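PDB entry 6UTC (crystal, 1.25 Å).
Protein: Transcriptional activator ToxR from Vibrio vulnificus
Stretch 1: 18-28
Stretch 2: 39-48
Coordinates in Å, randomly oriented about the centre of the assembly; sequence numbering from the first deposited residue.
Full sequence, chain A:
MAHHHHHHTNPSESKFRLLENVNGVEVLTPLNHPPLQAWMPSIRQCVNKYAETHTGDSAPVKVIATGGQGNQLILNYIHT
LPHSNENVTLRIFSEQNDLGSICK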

# COMPACT_ATOMS: atom_id res chain seq x y z
N LEU A 18 5.33 0.17 11.61
CA LEU A 18 3.92 0.26 11.21
C LEU A 18 3.49 1.71 11.11
O LEU A 18 3.34 2.40 12.12
CB LEU A 18 3.04 -0.46 12.23
CG LEU A 18 1.54 -0.49 11.96
CD1 LEU A 18 1.19 -1.29 10.74
CD2 LEU A 18 0.82 -1.05 13.19
N LEU A 19 3.27 2.18 9.87
CA LEU A 19 2.71 3.51 9.67
C LEU A 19 1.27 3.58 10.17
O LEU A 19 0.88 4.55 10.82
CB LEU A 19 2.76 3.87 8.20
CG LEU A 19 4.15 4.04 7.63
CD1 LEU A 19 4.07 4.44 6.16
CD2 LEU A 19 4.90 5.10 8.41
N GLU A 20 0.48 2.56 9.86
CA GLU A 20 -0.93 2.57 10.23
C GLU A 20 -1.50 1.21 9.88
O GLU A 20 -1.10 0.61 8.89
CB GLU A 20 -1.68 3.66 9.45
CG GLU A 20 -3.12 3.85 9.87
CD GLU A 20 -3.69 5.15 9.34
OE1 GLU A 20 -3.04 6.20 9.52
OE2 GLU A 20 -4.77 5.09 8.72
N ASN A 21 -2.43 0.74 10.70
CA ASN A 21 -3.27 -0.38 10.31
C ASN A 21 -4.52 0.21 9.66
O ASN A 21 -5.28 0.94 10.31
CB ASN A 21 -3.65 -1.22 11.53
CG ASN A 21 -4.28 -2.53 11.14
OD1 ASN A 21 -5.36 -2.55 10.55
ND2 ASN A 21 -3.61 -3.63 11.46
N VAL A 22 -4.70 -0.07 8.37
CA VAL A 22 -5.82 0.47 7.61
C VAL A 22 -6.77 -0.69 7.32
O VAL A 22 -6.52 -1.49 6.41
CB VAL A 22 -5.36 1.15 6.31
CG1 VAL A 22 -6.55 1.71 5.56
CG2 VAL A 22 -4.36 2.26 6.62
N ASN A 23 -7.85 -0.80 8.10
CA ASN A 23 -8.89 -1.81 7.88
C ASN A 23 -8.31 -3.22 7.79
O ASN A 23 -8.64 -4.00 6.89
CB ASN A 23 -9.74 -1.47 6.65
CG ASN A 23 -10.61 -0.25 6.88
OD1 ASN A 23 -11.13 -0.05 7.98
ND2 ASN A 23 -10.76 0.57 5.85
N GLY A 24 -7.42 -3.54 8.72
CA GLY A 24 -6.82 -4.86 8.79
C GLY A 24 -5.57 -5.04 7.96
O GLY A 24 -4.92 -6.09 8.07
N VAL A 25 -5.22 -4.08 7.11
CA VAL A 25 -4.02 -4.14 6.29
C VAL A 25 -2.94 -3.35 7.01
O VAL A 25 -3.13 -2.16 7.31
CB VAL A 25 -4.27 -3.58 4.88
CG1 VAL A 25 -2.99 -3.67 4.04
CG2 VAL A 25 -5.41 -4.32 4.20
N GLU A 26 -1.81 -3.99 7.30
CA GLU A 26 -0.70 -3.29 7.93
C GLU A 26 0.01 -2.48 6.87
O GLU A 26 0.55 -3.04 5.92
CB GLU A 26 0.30 -4.29 8.50
CG GLU A 26 -0.23 -5.14 9.61
CD GLU A 26 0.82 -6.11 10.10
OE1 GLU A 26 1.86 -5.65 10.62
OE2 GLU A 26 0.63 -7.33 9.93
N VAL A 27 0.03 -1.16 7.03
CA VAL A 27 0.83 -0.30 6.16
C VAL A 27 2.19 -0.13 6.83
O VAL A 27 2.29 0.48 7.89
CB VAL A 27 0.16 1.05 5.91
CG1 VAL A 27 1.03 1.90 5.01
CG2 VAL A 27 -1.23 0.84 5.31
N LEU A 28 3.21 -0.68 6.20
CA LEU A 28 4.55 -0.79 6.77
C LEU A 28 5.54 -0.03 5.91
O LEU A 28 5.33 0.15 4.71
CB LEU A 28 5.00 -2.25 6.79
CG LEU A 28 4.13 -3.22 7.58
CD1 LEU A 28 4.54 -4.65 7.26
CD2 LEU A 28 4.27 -2.94 9.07
N TRP A 39 1.71 11.13 2.71
CA TRP A 39 1.06 10.27 1.74
C TRP A 39 -0.12 9.51 2.32
O TRP A 39 -0.81 8.81 1.57
CB TRP A 39 2.07 9.25 1.21
CG TRP A 39 3.08 9.83 0.28
CD1 TRP A 39 4.31 10.36 0.61
CD2 TRP A 39 2.97 9.93 -1.14
NE1 TRP A 39 4.95 10.78 -0.53
CE2 TRP A 39 4.16 10.52 -1.61
CE3 TRP A 39 1.99 9.57 -2.06
CZ2 TRP A 39 4.39 10.77 -2.96
CZ3 TRP A 39 2.21 9.82 -3.41
CH2 TRP A 39 3.41 10.40 -3.85
N MET A 40 -0.39 9.63 3.61
CA MET A 40 -1.40 8.75 4.21
C MET A 40 -2.78 8.86 3.59
O MET A 40 -3.40 7.81 3.38
CB MET A 40 -1.41 8.83 5.74
CG MET A 40 -0.23 8.11 6.42
SD MET A 40 0.01 6.36 5.97
CE MET A 40 -1.61 5.66 6.23
N PRO A 41 -3.33 10.04 3.27
CA PRO A 41 -4.65 10.06 2.64
C PRO A 41 -4.68 9.31 1.32
O PRO A 41 -5.66 8.61 1.03
CB PRO A 41 -4.96 11.55 2.51
CG PRO A 41 -4.20 12.17 3.60
CD PRO A 41 -2.90 11.41 3.65
N SER A 42 -3.61 9.42 0.53
CA SER A 42 -3.53 8.67 -0.72
C SER A 42 -3.40 7.18 -0.45
O SER A 42 -4.05 6.38 -1.13
CB SER A 42 -2.32 9.11 -1.53
OG SER A 42 -2.41 10.47 -1.90
N ILE A 43 -2.55 6.80 0.51
CA ILE A 43 -2.40 5.39 0.83
C ILE A 43 -3.72 4.80 1.28
O ILE A 43 -4.10 3.70 0.88
CB ILE A 43 -1.29 5.18 1.87
CG1 ILE A 43 0.09 5.54 1.30
CG2 ILE A 43 -1.27 3.72 2.33
CD1 ILE A 43 1.17 5.60 2.36
N ARG A 44 -4.46 5.53 2.14
CA ARG A 44 -5.74 5.02 2.62
C ARG A 44 -6.72 4.81 1.48
O ARG A 44 -7.44 3.80 1.45
CB ARG A 44 -6.32 5.96 3.68
CG ARG A 44 -5.54 5.97 4.99
CD ARG A 44 -6.08 7.05 5.91
NE ARG A 44 -5.17 7.30 7.03
CZ ARG A 44 -4.69 8.49 7.34
NH1 ARG A 44 -5.03 9.58 6.65
NH2 ARG A 44 -3.85 8.61 8.36
N GLN A 45 -6.77 5.75 0.54
CA GLN A 45 -7.65 5.57 -0.60
C GLN A 45 -7.24 4.37 -1.43
O GLN A 45 -8.09 3.59 -1.88
CB GLN A 45 -7.68 6.83 -1.46
CG GLN A 45 -8.58 6.71 -2.70
CD GLN A 45 -10.06 6.75 -2.36
OE1 GLN A 45 -10.45 6.73 -1.19
NE2 GLN A 45 -10.89 6.82 -3.39
N CYS A 46 -5.93 4.21 -1.64
CA CYS A 46 -5.43 3.08 -2.41
C CYS A 46 -5.80 1.75 -1.76
O CYS A 46 -6.29 0.83 -2.42
CB CYS A 46 -3.92 3.21 -2.58
SG CYS A 46 -3.23 2.10 -3.84
N VAL A 47 -5.60 1.65 -0.44
CA VAL A 47 -5.98 0.43 0.27
C VAL A 47 -7.48 0.20 0.17
O VAL A 47 -7.93 -0.94 -0.04
CB VAL A 47 -5.48 0.50 1.72
CG1 VAL A 47 -6.00 -0.69 2.55
CG2 VAL A 47 -3.94 0.56 1.74
N ASN A 48 -8.28 1.26 0.31
CA ASN A 48 -9.73 1.15 0.14
C ASN A 48 -10.09 0.56 -1.22
O ASN A 48 -10.90 -0.37 -1.31
CB ASN A 48 -10.35 2.55 0.29
CG ASN A 48 -11.84 2.60 -0.07
OD1 ASN A 48 -12.22 2.58 -1.25
ND2 ASN A 48 -12.68 2.69 0.94

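What holds the charged pair of this contact together? Glu 20 and Arg 44 form a salt bridge with two nearly straight hydrogen bonds: Arg 44 NH2 donates to Glu 20 OE1 at 2.8 Å, and Arg 44 NE donates to Glu 20 OE2, also at 2.8 Å. The N-H...O angles are 169° and 168°, so the carboxylate meets the guanidinium edge-on and both of its oxygens accept a hydrogen bond. The CA-to-CB bond of Arg 44 points sideways, but the end of its side chain comes nearer to the hairpin. On the way, its CG lies 4.2 Å from Val 22 CG2.

How are the polar groups of the hairpin backbone satisfied? In part by the hairpin itself. Val 27 N donates to Glu 20 O at 2.8 Å, while Val 22 and Val 25 exchange a reciprocal pair, Val 22 N to Val 25 O at 2.8 Å and Val 25 N to Val 22 O at 3.0 Å. This pair closes the type I' turn, where Gly 24 N also donates to Asn 21 OD1 at 2.9 Å.

Does the helix need the hairpin for its own hydrogen bonds? From Ile 43 to Asn 48, each amide donates to the carbonyl four residues back; Ile 43 N to Trp 39 O, at 2.9 Å, is typical. The backbones make no hydrogen bonds across the contact, leaving that role to the salt bridge.

What fills the space beside the salt bridge? Apolar side chains, which ask for no partners. Val 47 CG1 packs against Val 22 CG1 at 3.9 Å and Val 25 CG2 at 4.0 Å, and Val 27 CG1 meets Ile 43 CG2 at 4.0 Å. Met 40 bridges the two characters: its CE lies 4.4 Å from Val 22 CG2 and 3.6 Å from Glu 20 OE1.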